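Local coordinates for hypothetical multiheme protein (PDB 4QO5) that is of unknown function but binds eight c-type hemes and, as a membrane-associated octaheme cytochrome c, probably carries electrons, at residues A[126-131]-A[330-335]; A[132-135]-A[139-142]; A[438-443]-A[510-515]. One frame throughout, in Å; residues are numbered along the deposited sequence.

Contact 1 (A[126-131]-A[330-335]); sequences KAWAYY and QHFKLS. With HEC (heme c), chain G.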
loop_
_atom_site.group_PDB
_atom_site.type_symbol
_atom_site.label_atom_id
_atom_site.label_comp_id
_atom_site.label_asym_id
_atom_site.label_seq_id
_atom_site.Cartn_x
_atom_site.Cartn_y
_atom_site.Cartn_z
ATOM N N LYS A 126 -4.180 15.395 -20.571
ATOM C CA LYS A 126 -4.973 14.188 -20.307
ATOM C C LYS A 126 -5.774 13.775 -21.534
ATOM O O LYS A 126 -5.811 12.601 -21.883
ATOM C CB LYS A 126 -5.923 14.406 -19.129
ATOM C CG LYS A 126 -5.228 14.370 -17.745
ATOM C CD LYS A 126 -6.230 14.682 -16.641
ATOM C CE LYS A 126 -5.646 14.424 -15.263
ATOM N NZ LYS A 126 -5.683 12.955 -15.093
ATOM N N ALA A 127 -6.415 14.745 -22.187
ATOM C CA ALA A 127 -7.265 14.421 -23.335
ATOM C C ALA A 127 -6.433 13.802 -24.461
ATOM O O ALA A 127 -6.913 12.959 -25.225
ATOM C CB ALA A 127 -7.982 15.669 -23.831
ATOM N N TRP A 128 -5.181 14.227 -24.542
ATOM C CA TRP A 128 -4.272 13.815 -25.602
ATOM C C TRP A 128 -3.365 12.655 -25.218
ATOM O O TRP A 128 -2.416 12.335 -25.951
ATOM C CB TRP A 128 -3.436 15.027 -26.056
ATOM C CG TRP A 128 -4.271 16.035 -26.786
ATOM C CD1 TRP A 128 -4.838 17.166 -26.267
ATOM C CD2 TRP A 128 -4.671 15.976 -28.161
ATOM N NE1 TRP A 128 -5.561 17.821 -27.243
ATOM C CE2 TRP A 128 -5.472 17.111 -28.412
ATOM C CE3 TRP A 128 -4.429 15.077 -29.202
ATOM C CZ2 TRP A 128 -6.028 17.368 -29.662
ATOM C CZ3 TRP A 128 -4.981 15.338 -30.450
ATOM C CH2 TRP A 128 -5.768 16.476 -30.667
ATOM N N ALA A 129 -3.676 12.007 -24.093
ATOM C CA ALA A 129 -2.782 11.026 -23.476
ATOM C C ALA A 129 -2.477 9.817 -24.353
ATOM O O ALA A 129 -1.372 9.290 -24.302
ATOM C CB ALA A 129 -3.319 10.562 -22.096
ATOM N N TYR A 130 -3.440 9.365 -25.155
ATOM C CA TYR A 130 -3.144 8.258 -26.059
ATOM C C TYR A 130 -2.102 8.671 -27.099
ATOM O O TYR A 130 -1.137 7.947 -27.328
ATOM C CB TYR A 130 -4.408 7.706 -26.749
ATOM C CG TYR A 130 -4.089 6.674 -27.814
ATOM C CD1 TYR A 130 -3.981 5.323 -27.489
ATOM C CD2 TYR A 130 -3.888 7.051 -29.148
ATOM C CE1 TYR A 130 -3.685 4.385 -28.454
ATOM C CE2 TYR A 130 -3.580 6.115 -30.123
ATOM C CZ TYR A 130 -3.489 4.782 -29.770
ATOM O OH TYR A 130 -3.193 3.857 -30.741
ATOM N N TYR A 131 -2.297 9.829 -27.731
ATOM C CA TYR A 131 -1.349 10.303 -28.731
ATOM C C TYR A 131 0.001 10.692 -28.131
ATOM O O TYR A 131 1.057 10.420 -28.723
ATOM C CB TYR A 131 -1.961 11.440 -29.562
ATOM C CG TYR A 131 -3.175 10.949 -30.303
ATOM C CD1 TYR A 131 -3.041 10.166 -31.446
ATOM C CD2 TYR A 131 -4.452 11.218 -29.834
ATOM C CE1 TYR A 131 -4.153 9.694 -32.123
ATOM C CE2 TYR A 131 -5.571 10.743 -30.500
ATOM C CZ TYR A 131 -5.416 9.985 -31.639
ATOM O OH TYR A 131 -6.531 9.518 -32.291
ATOM N N GLN A 330 -0.620 18.847 -26.372
ATOM C CA GLN A 330 -0.145 17.961 -27.437
ATOM C C GLN A 330 1.364 17.751 -27.354
ATOM O O GLN A 330 2.125 18.311 -28.135
ATOM C CB GLN A 330 -0.563 18.476 -28.821
ATOM C CG GLN A 330 -2.066 18.588 -28.963
ATOM C CD GLN A 330 -2.460 19.225 -30.283
ATOM O OE1 GLN A 330 -1.917 20.260 -30.666
ATOM N NE2 GLN A 330 -3.388 18.596 -30.996
ATOM N N HIS A 331 1.784 16.913 -26.405
ATOM C CA HIS A 331 3.200 16.711 -26.141
ATOM C C HIS A 331 3.943 16.030 -27.282
ATOM O O HIS A 331 5.156 16.219 -27.433
ATOM C CB HIS A 331 3.376 15.908 -24.843
ATOM C CG HIS A 331 2.824 16.597 -23.633
ATOM N ND1 HIS A 331 2.654 15.956 -22.424
ATOM C CD2 HIS A 331 2.406 17.872 -23.446
ATOM C CE1 HIS A 331 2.146 16.805 -21.547
ATOM N NE2 HIS A 331 1.990 17.976 -22.141
ATOM N N PHE A 332 3.224 15.240 -28.088
ATOM C CA PHE A 332 3.828 14.543 -29.230
ATOM C C PHE A 332 4.321 15.516 -30.314
ATOM O O PHE A 332 5.030 15.126 -31.235
ATOM C CB PHE A 332 2.853 13.504 -29.839
ATOM C CG PHE A 332 1.557 14.098 -30.327
ATOM C CD1 PHE A 332 1.409 14.494 -31.657
ATOM C CD2 PHE A 332 0.494 14.285 -29.450
ATOM C CE1 PHE A 332 0.225 15.057 -32.106
ATOM C CE2 PHE A 332 -0.694 14.854 -29.895
ATOM C CZ PHE A 332 -0.827 15.244 -31.225
ATOM N N LYS A 333 3.960 16.789 -30.188
ATOM C CA LYS A 333 4.385 17.805 -31.156
ATOM C C LYS A 333 5.675 18.525 -30.758
ATOM O O LYS A 333 6.199 19.350 -31.516
ATOM C CB LYS A 333 3.270 18.830 -31.363
ATOM C CG LYS A 333 2.068 18.269 -32.095
ATOM C CD LYS A 333 1.040 19.342 -32.385
ATOM C CE LYS A 333 -0.049 18.805 -33.309
ATOM N NZ LYS A 333 -0.996 19.886 -33.697
ATOM N N LEU A 334 6.174 18.219 -29.568
ATOM C CA LEU A 334 7.391 18.844 -29.075
ATOM C C LEU A 334 8.606 18.265 -29.793
ATOM O O LEU A 334 8.635 17.074 -30.107
ATOM C CB LEU A 334 7.532 18.623 -27.563
ATOM C CG LEU A 334 6.484 19.274 -26.656
ATOM C CD1 LEU A 334 6.695 18.834 -25.218
ATOM C CD2 LEU A 334 6.550 20.814 -26.762
ATOM N N SER A 335 9.611 19.099 -30.037
ATOM C CA SER A 335 10.853 18.642 -30.655
ATOM C C SER A 335 12.035 19.421 -30.085
ATOM O O SER A 335 12.021 20.647 -30.075
ATOM C CB SER A 335 10.801 18.831 -32.173
ATOM O OG SER A 335 12.012 18.399 -32.773
HETATM FE FE HEC G . -4.191 12.091 -13.689
HETATM C CHA HEC G . -1.724 13.429 -15.716
HETATM C CHB HEC G . -3.837 14.719 -11.492
HETATM C CHC HEC G . -7.032 11.082 -12.066
HETATM C CHD HEC G . -4.282 9.287 -15.576
HETATM N NA HEC G . -3.042 13.783 -13.628
HETATM C C1A HEC G . -2.047 14.092 -14.546
HETATM C C2A HEC G . -1.399 15.306 -14.083
HETATM C C3A HEC G . -1.980 15.673 -12.924
HETATM C C4A HEC G . -3.015 14.716 -12.602
HETATM C CMA HEC G . -1.624 16.888 -12.035
HETATM C CAA HEC G . -0.227 15.993 -14.820
HETATM C CBA HEC G . -0.709 16.841 -15.996
HETATM C CGA HEC G . -0.777 16.020 -17.258
HETATM O O1A HEC G . -1.865 16.028 -17.897
HETATM O O2A HEC G . 0.234 15.352 -17.623
HETATM N NB HEC G . -5.202 12.744 -12.093
HETATM C C1B HEC G . -4.934 13.886 -11.346
HETATM C C2B HEC G . -6.027 14.080 -10.405
HETATM C C3B HEC G . -6.923 13.092 -10.620
HETATM C C4B HEC G . -6.400 12.232 -11.641
HETATM C CMB HEC G . -6.122 15.284 -9.442
HETATM C CAB HEC G . -8.324 12.770 -10.049
HETATM C CBB HEC G . -9.178 13.943 -9.506
HETATM N NC HEC G . -5.395 10.478 -13.756
HETATM C C1C HEC G . -6.545 10.265 -13.043
HETATM C C2C HEC G . -7.016 8.905 -13.311
HETATM C C3C HEC G . -6.447 8.612 -14.495
HETATM C C4C HEC G . -5.297 9.471 -14.666
HETATM C CMC HEC G . -8.470 8.597 -12.872
HETATM C CAC HEC G . -6.600 7.423 -15.486
HETATM C CBC HEC G . -7.995 6.756 -15.651
HETATM N ND HEC G . -3.135 11.459 -15.380
HETATM C C1D HEC G . -3.384 10.229 -16.000
HETATM C C2D HEC G . -2.537 10.096 -17.159
HETATM C C3D HEC G . -1.738 11.391 -17.214
HETATM C C4D HEC G . -2.186 12.180 -16.084
HETATM C CMD HEC G . -2.462 8.899 -18.131
HETATM C CAD HEC G . -0.700 11.786 -18.282
HETATM C CBD HEC G . -1.383 12.623 -19.358
HETATM C CGD HEC G . -0.325 13.087 -20.333
HETATM O O1D HEC G . 0.492 13.974 -19.958
HETATM O O2D HEC G . -0.311 12.584 -21.489
#

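Contact 2 (A[132-135]-A[139-142]); sequences NLMH and YRAL. With HEC (heme c), chain E; NAG (2-acetamido-2-deoxy-beta-D-glucopyranose), chain K.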
loop_
_atom_site.group_PDB
_atom_site.type_symbol
_atom_site.label_atom_id
_atom_site.label_comp_id
_atom_site.label_asym_id
_atom_site.label_seq_id
_atom_site.Cartn_x
_atom_site.Cartn_y
_atom_site.Cartn_z
ATOM N N ASN A 132 -0.032 11.299 -26.953
ATOM C CA ASN A 132 1.217 11.638 -26.255
ATOM C C ASN A 132 2.105 10.425 -26.046
ATOM O O ASN A 132 3.325 10.498 -26.206
ATOM C CB ASN A 132 0.944 12.339 -24.925
ATOM C CG ASN A 132 0.420 13.756 -25.107
ATOM O OD1 ASN A 132 0.575 14.346 -26.171
ATOM N ND2 ASN A 132 -0.217 14.298 -24.069
ATOM N N LEU A 133 1.479 9.296 -25.717
ATOM C CA LEU A 133 2.190 8.051 -25.496
ATOM C C LEU A 133 2.466 7.305 -26.795
ATOM O O LEU A 133 3.612 6.980 -27.109
ATOM C CB LEU A 133 1.382 7.138 -24.557
ATOM C CG LEU A 133 2.086 5.841 -24.183
ATOM C CD1 LEU A 133 3.395 6.202 -23.507
ATOM C CD2 LEU A 133 1.214 4.996 -23.265
ATOM N N MET A 134 1.413 7.036 -27.557
ATOM C CA MET A 134 1.504 6.041 -28.621
ATOM C C MET A 134 1.994 6.599 -29.953
ATOM O O MET A 134 2.564 5.875 -30.758
ATOM C CB MET A 134 0.167 5.309 -28.774
ATOM C CG MET A 134 -0.209 4.542 -27.498
ATOM S SD MET A 134 0.759 3.029 -27.253
ATOM C CE MET A 134 -0.130 1.898 -28.343
ATOM N N HIS A 135 1.790 7.894 -30.165
ATOM C CA HIS A 135 2.260 8.549 -31.381
ATOM C C HIS A 135 3.566 9.318 -31.181
ATOM O O HIS A 135 3.964 10.117 -32.025
ATOM C CB HIS A 135 1.177 9.459 -31.954
ATOM C CG HIS A 135 0.083 8.711 -32.646
ATOM N ND1 HIS A 135 -0.517 9.166 -33.799
ATOM C CD2 HIS A 135 -0.504 7.524 -32.359
ATOM C CE1 HIS A 135 -1.432 8.296 -34.190
ATOM N NE2 HIS A 135 -1.446 7.291 -33.334
ATOM N N TYR A 139 8.519 7.290 -26.991
ATOM C CA TYR A 139 7.724 6.759 -25.888
ATOM C C TYR A 139 7.075 5.442 -26.291
ATOM O O TYR A 139 6.915 4.544 -25.468
ATOM C CB TYR A 139 6.656 7.751 -25.413
ATOM C CG TYR A 139 7.226 9.097 -24.977
ATOM C CD1 TYR A 139 8.593 9.273 -24.808
ATOM C CD2 TYR A 139 6.391 10.186 -24.743
ATOM C CE1 TYR A 139 9.118 10.503 -24.430
ATOM C CE2 TYR A 139 6.907 11.419 -24.355
ATOM C CZ TYR A 139 8.268 11.567 -24.204
ATOM O OH TYR A 139 8.787 12.789 -23.831
ATOM N N ARG A 140 6.700 5.333 -27.559
ATOM C CA ARG A 140 6.104 4.089 -28.039
ATOM C C ARG A 140 7.122 2.952 -28.019
ATOM O O ARG A 140 6.767 1.782 -27.810
ATOM C CB ARG A 140 5.518 4.290 -29.439
ATOM C CG ARG A 140 4.963 3.039 -30.079
ATOM C CD ARG A 140 3.854 2.422 -29.230
ATOM N NE ARG A 140 3.121 1.396 -29.968
ATOM C CZ ARG A 140 2.239 1.661 -30.928
ATOM N NH1 ARG A 140 1.984 2.921 -31.263
ATOM N NH2 ARG A 140 1.608 0.672 -31.548
ATOM N N ALA A 141 8.389 3.296 -28.231
ATOM C CA ALA A 141 9.452 2.313 -28.134
ATOM C C ALA A 141 9.558 1.781 -26.702
ATOM O O ALA A 141 9.818 0.592 -26.487
ATOM C CB ALA A 141 10.765 2.906 -28.591
ATOM N N LEU A 142 9.339 2.661 -25.727
ATOM C CA LEU A 142 9.338 2.256 -24.322
ATOM C C LEU A 142 8.143 1.344 -24.040
ATOM O O LEU A 142 8.277 0.316 -23.366
ATOM C CB LEU A 142 9.312 3.478 -23.402
ATOM C CG LEU A 142 9.382 3.161 -21.900
ATOM C CD1 LEU A 142 10.627 2.342 -21.587
ATOM C CD2 LEU A 142 9.370 4.450 -21.090
HETATM FE FE HEC E . 2.213 6.357 -18.133
HETATM C CHA HEC E . 2.730 9.800 -18.144
HETATM C CHB HEC E . 4.739 6.048 -20.420
HETATM C CHC HEC E . 1.907 2.931 -18.029
HETATM C CHD HEC E . 0.118 6.640 -15.477
HETATM N NA HEC E . 3.509 7.680 -19.043
HETATM C C1A HEC E . 3.486 9.054 -19.011
HETATM C C2A HEC E . 4.384 9.551 -20.035
HETATM C C3A HEC E . 4.927 8.494 -20.637
HETATM C C4A HEC E . 4.397 7.309 -20.026
HETATM C CMA HEC E . 5.961 8.448 -21.779
HETATM C CAA HEC E . 4.647 11.035 -20.383
HETATM C CBA HEC E . 3.802 11.295 -21.636
HETATM C CGA HEC E . 3.834 12.740 -22.081
HETATM O O1A HEC E . 4.395 13.026 -23.171
HETATM O O2A HEC E . 3.297 13.600 -21.347
HETATM N NB HEC E . 3.117 4.841 -19.056
HETATM C C1B HEC E . 4.164 4.899 -19.943
HETATM C C2B HEC E . 4.502 3.573 -20.385
HETATM C C3B HEC E . 3.766 2.721 -19.659
HETATM C C4B HEC E . 2.839 3.496 -18.869
HETATM C CMB HEC E . 5.692 3.270 -21.330
HETATM C CAB HEC E . 3.729 1.178 -19.577
HETATM C CBB HEC E . 4.955 0.351 -20.022
HETATM N NC HEC E . 1.282 5.017 -16.984
HETATM C C1C HEC E . 1.164 3.654 -17.137
HETATM C C2C HEC E . 0.047 3.186 -16.341
HETATM C C3C HEC E . -0.263 4.232 -15.560
HETATM C C4C HEC E . 0.396 5.400 -16.012
HETATM C CMC HEC E . -0.240 1.675 -16.138
HETATM C CAC HEC E . -1.223 4.491 -14.411
HETATM C CBC HEC E . -1.006 3.432 -13.288
HETATM N ND HEC E . 1.523 7.963 -16.998
HETATM C C1D HEC E . 0.670 7.826 -15.918
HETATM C C2D HEC E . 0.477 9.113 -15.306
HETATM C C3D HEC E . 1.302 10.098 -16.122
HETATM C C4D HEC E . 1.916 9.299 -17.153
HETATM C CMD HEC E . -0.385 9.424 -14.080
HETATM C CAD HEC E . 1.481 11.615 -15.880
HETATM C CBD HEC E . 2.444 11.761 -14.705
HETATM C CGD HEC E . 2.868 13.192 -14.518
HETATM O O1D HEC E . 3.373 13.510 -13.412
HETATM O O2D HEC E . 2.705 14.011 -15.449
HETATM C C1 NAG K . 5.337 -0.415 -31.803
HETATM C C2 NAG K . 6.332 -0.060 -32.851
HETATM C C3 NAG K . 5.651 -0.137 -34.207
HETATM C C4 NAG K . 5.048 -1.535 -34.403
HETATM C C5 NAG K . 4.219 -1.966 -33.183
HETATM C C6 NAG K . 3.788 -3.415 -33.231
HETATM C C7 NAG K . 8.123 1.478 -32.128
HETATM C C8 NAG K . 8.523 2.916 -31.960
HETATM N N2 NAG K . 6.895 1.266 -32.617
HETATM O O3 NAG K . 6.585 0.182 -35.230
HETATM O O4 NAG K . 4.183 -1.554 -35.527
HETATM O O5 NAG K . 4.954 -1.783 -31.964
HETATM O O6 NAG K . 4.825 -4.266 -33.701
HETATM O O7 NAG K . 8.889 0.558 -31.842
HETATM O O HOH W 1 3.926 6.140 -16.302
#

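Contact 3 (A[438-443]-A[510-515]); sequences TVLLLK and TLLRLW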
loop_
_atom_site.group_PDB
_atom_site.type_symbol
_atom_site.label_atom_id
_atom_site.label_comp_id
_atom_site.label_asym_id
_atom_site.label_seq_id
_atom_site.Cartn_x
_atom_site.Cartn_y
_atom_site.Cartn_z
ATOM N N THR A 438 22.693 8.532 -17.100
ATOM C CA THR A 438 22.697 8.623 -18.555
ATOM C C THR A 438 24.118 8.447 -19.110
ATOM O O THR A 438 24.323 7.782 -20.133
ATOM C CB THR A 438 22.080 9.952 -19.050
ATOM O OG1 THR A 438 20.720 10.043 -18.591
ATOM C CG2 THR A 438 22.113 10.025 -20.566
ATOM N N VAL A 439 25.099 9.031 -18.430
ATOM C CA VAL A 439 26.491 8.881 -18.851
ATOM C C VAL A 439 26.971 7.441 -18.639
ATOM O O VAL A 439 27.745 6.916 -19.441
ATOM C CB VAL A 439 27.425 9.894 -18.138
ATOM C CG1 VAL A 439 28.891 9.594 -18.435
ATOM C CG2 VAL A 439 27.084 11.308 -18.588
ATOM N N LEU A 440 26.528 6.811 -17.554
ATOM C CA LEU A 440 26.825 5.394 -17.336
ATOM C C LEU A 440 26.238 4.541 -18.471
ATOM O O LEU A 440 26.864 3.589 -18.930
ATOM C CB LEU A 440 26.302 4.912 -15.979
ATOM C CG LEU A 440 26.997 5.524 -14.758
ATOM C CD1 LEU A 440 26.270 5.180 -13.480
ATOM C CD2 LEU A 440 28.447 5.065 -14.687
ATOM N N LEU A 441 25.045 4.889 -18.931
ATOM C CA LEU A 441 24.465 4.167 -20.061
ATOM C C LEU A 441 25.292 4.349 -21.339
ATOM O O LEU A 441 25.492 3.393 -22.090
ATOM C CB LEU A 441 23.013 4.565 -20.301
ATOM C CG LEU A 441 22.338 3.725 -21.395
ATOM C CD1 LEU A 441 22.481 2.225 -21.117
ATOM C CD2 LEU A 441 20.892 4.089 -21.507
ATOM N N LEU A 442 25.773 5.566 -21.585
ATOM C CA LEU A 442 26.654 5.802 -22.729
ATOM C C LEU A 442 27.923 4.951 -22.625
ATOM O O LEU A 442 28.444 4.478 -23.629
ATOM C CB LEU A 442 27.016 7.285 -22.855
ATOM C CG LEU A 442 25.882 8.232 -23.250
ATOM C CD1 LEU A 442 26.356 9.685 -23.214
ATOM C CD2 LEU A 442 25.334 7.887 -24.625
ATOM N N LYS A 443 28.413 4.746 -21.406
ATOM C CA LYS A 443 29.560 3.865 -21.199
ATOM C C LYS A 443 29.208 2.407 -21.499
ATOM O O LYS A 443 30.016 1.661 -22.046
ATOM C CB LYS A 443 30.092 3.987 -19.766
ATOM C CG LYS A 443 30.729 5.330 -19.461
ATOM C CD LYS A 443 31.401 5.351 -18.089
ATOM C CE LYS A 443 32.233 6.622 -17.916
ATOM N NZ LYS A 443 32.542 6.923 -16.488
ATOM N N THR A 510 28.517 -1.345 -10.910
ATOM C CA THR A 510 28.943 -2.716 -10.656
ATOM C C THR A 510 28.860 -3.589 -11.918
ATOM O O THR A 510 29.797 -4.334 -12.234
ATOM C CB THR A 510 28.146 -3.340 -9.491
ATOM O OG1 THR A 510 28.546 -2.710 -8.263
ATOM C CG2 THR A 510 28.420 -4.823 -9.393
ATOM N N LEU A 511 27.759 -3.472 -12.656
ATOM C CA LEU A 511 27.615 -4.199 -13.918
ATOM C C LEU A 511 28.721 -3.840 -14.918
ATOM O O LEU A 511 29.302 -4.719 -15.554
ATOM C CB LEU A 511 26.233 -3.961 -14.528
ATOM C CG LEU A 511 25.090 -4.671 -13.798
ATOM C CD1 LEU A 511 23.744 -4.249 -14.360
ATOM C CD2 LEU A 511 25.262 -6.178 -13.884
ATOM N N LEU A 512 29.014 -2.548 -15.040
ATOM C CA LEU A 512 30.113 -2.093 -15.886
ATOM C C LEU A 512 31.457 -2.668 -15.441
ATOM O O LEU A 512 32.256 -3.104 -16.272
ATOM C CB LEU A 512 30.171 -0.561 -15.913
ATOM C CG LEU A 512 29.035 0.123 -16.674
ATOM C CD1 LEU A 512 29.062 1.637 -16.448
ATOM C CD2 LEU A 512 29.136 -0.204 -18.162
ATOM N N ARG A 513 31.700 -2.671 -14.131
ATOM C CA ARG A 513 32.918 -3.254 -13.568
ATOM C C ARG A 513 33.049 -4.751 -13.836
ATOM O O ARG A 513 34.132 -5.234 -14.170
ATOM C CB ARG A 513 32.977 -3.035 -12.060
ATOM C CG ARG A 513 33.550 -1.711 -11.630
ATOM C CD ARG A 513 33.769 -1.706 -10.126
ATOM N NE ARG A 513 34.807 -2.649 -9.711
ATOM C CZ ARG A 513 34.770 -3.356 -8.583
ATOM N NH1 ARG A 513 35.757 -4.185 -8.282
ATOM N NH2 ARG A 513 33.738 -3.237 -7.755
ATOM N N LEU A 514 31.958 -5.489 -13.648
ATOM C CA LEU A 514 31.961 -6.928 -13.922
ATOM C C LEU A 514 32.227 -7.193 -15.394
ATOM O O LEU A 514 32.981 -8.101 -15.746
ATOM C CB LEU A 514 30.628 -7.566 -13.529
ATOM C CG LEU A 514 30.375 -7.737 -12.033
ATOM C CD1 LEU A 514 28.997 -8.330 -11.791
ATOM C CD2 LEU A 514 31.452 -8.610 -11.408
ATOM N N TRP A 515 31.603 -6.392 -16.249
ATOM C CA TRP A 515 31.790 -6.525 -17.687
ATOM C C TRP A 515 33.242 -6.286 -18.085
ATOM O O TRP A 515 33.821 -7.067 -18.837
ATOM C CB TRP A 515 30.852 -5.577 -18.433
ATOM C CG TRP A 515 30.930 -5.677 -19.922
ATOM C CD1 TRP A 515 31.383 -4.719 -20.787
ATOM C CD2 TRP A 515 30.537 -6.794 -20.733
ATOM N NE1 TRP A 515 31.295 -5.171 -22.082
ATOM C CE2 TRP A 515 30.782 -6.441 -22.077
ATOM C CE3 TRP A 515 29.998 -8.057 -20.453
ATOM C CZ2 TRP A 515 30.506 -7.303 -23.138
ATOM C CZ3 TRP A 515 29.730 -8.912 -21.509
ATOM C CH2 TRP A 515 29.985 -8.530 -22.836
#

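Contact 1 (A[126-131]-A[330-335])
Trp128 and Tyr131 face Gln330 and Phe332 in matching order, CA to CA 6.1 Å from Trp128 to Gln330 and 6.7 Å from Tyr131 to Phe332, where the start of helix 129-134 meets the 3-10 segment 331-333. No hydrogen bond joins the two segments; the packing rests on two aromatic rings, a glutamine chain and the CB of Tyr131. Gln330 runs extended beyond CG over one face of the indole, a broad apolar surface suited to a methylene chain. Gln330 CG makes a CH-pi contact 3.8 Å from the centroid of the five-membered ring of Trp128, 10° off the normal, and NE2 lies above the rim of the six-membered ring, 3.2 Å from Trp128 CZ2. A glutamine suits this place because its methylene meets the ring while Gln330 OE1 still accepts a bond from Lys333 NZ at 3.2 Å. Trp128 is also the N-cap residue of a helix entered through a type I turn starting at Lys126, whose NZ binds heme iron at 2.2 Å, with His239 as the other axial ligand. His331 ND1 hydrogen-bonds a propionate of another heme. Phe332 has CG between its backbone N and carbonyl carbon (chi1 59°), which sets its flat apolar ring against Tyr131 and Trp128: CE2 packs 3.7 Å from Tyr131 CB, and Trp128 CE3 meets the phenyl edge, 3.8 Å from that CE2, the ring planes oblique at 46°.

Contact 2 (A[132-135]-A[139-142])
This is a buried corner between consecutive helices: Met134 and Leu133, at the end of helix 129-134, pack on Arg140 and Tyr139, in the first turn of helix 137-147. Arg140 NH1 donates to Met134 O at 3.1 Å, a somewhat bent bond (141°) with the acceptor in the guanidinium plane and the donor tilted 27° from the carbonyl plane. Met134, its chain folded back at chi2 (-75°) and chi3, lays its methyl over the centre of the same guanidinium, CE sitting 3.5 Å from Arg140 CZ. A flexible thioether suits that flat cation, and a positive group probably sits well at the carbonyl end of a helix. The corner lines one side of a heme pocket: Leu133 CD1 approaches the porphyrin carbon CHB at 3.4 Å, and Leu133 also touches His171, an axial iron ligand. Replacing Arg140 by an alanine would probably leave Met134 O without this donor and set the Met134 methyl free to turn. Tyr139 turns its ring edge to the first helix, CD2 3.4 Å from Asn132 O, and its flat face takes the heme methyl CMA, 3.5 Å from Tyr139 CG. Arg140 NE, weakly bonded to Asn144 OD1, also lies 3.4 Å from C1 of the N-acetylglucosamine.

Contact 3 (A[438-443]-A[510-515])
Leu512 of helix 498-520 reaches across to Leu440 and Lys443 of helix 413-447 in a plain helix-helix packing within the C-terminal helical part of the chain. The backbones stay well apart, the nearest CA atoms being those of Lys443 and Leu512 at 8.0 Å, and between these two segments Leu512 makes the crossing. Leu512 holds CG anti to its own carbonyl carbon (chi1 -71°), the conformation a helix readily accepts, and CD1 then continues the chain outward in extended form (chi2 171°). This carries CD1 to Leu440, while CD2 lies near the backbone of Lys443. Leu512 CD1 packs against the backbone carbonyl, 3.8 Å from Leu440 O. Leu440 has almost the same first torsion (chi1 -67°), but here it is the side branch that answers: Leu440 CD2 meets Leu512 CD1 at 3.9 Å, the two side chains crossing obliquely. Leucine suits both places, since a branched, apolar side chain packs between two helices without needing a polar partner. Leu440 also packs on Ile505 and Met508 of the same partner helix, and further along Trp515 NE1 hydrogen-bonds Ser447 O. Arg513, next to Leu512, bonds the backbone oxygens of Gly448 and Leu449 of a second subunit, so helix 498-520 serves the trimer as well. Lys443 offers Leu512 its aliphatic root while its extended chain leads the amine away, and Lys443 CB stands 4.2 Å from Leu512 CD1.

Contacts 1 and 2 are neighbours, their centres 10 Å apart, and share helix 129-134: its start serves contact 1 and its end contact 2. Along the chain contact 2 is nested inside the long loop that contact 1 closes. Asn132 joins them, its OD1 accepting weak hydrogen bonds from the backbone N of His331 and Phe332 while its ND2 bonds a heme propionate, so this short helix is held both to segment 330-335 and to a heme. Contact 3 follows later in the sequence, in long helices, with its centre 33 Å from that of contact 1 and 26 Å from that of contact 2. It belongs to the helical region where subunits meet, separate from the heme-binding contacts.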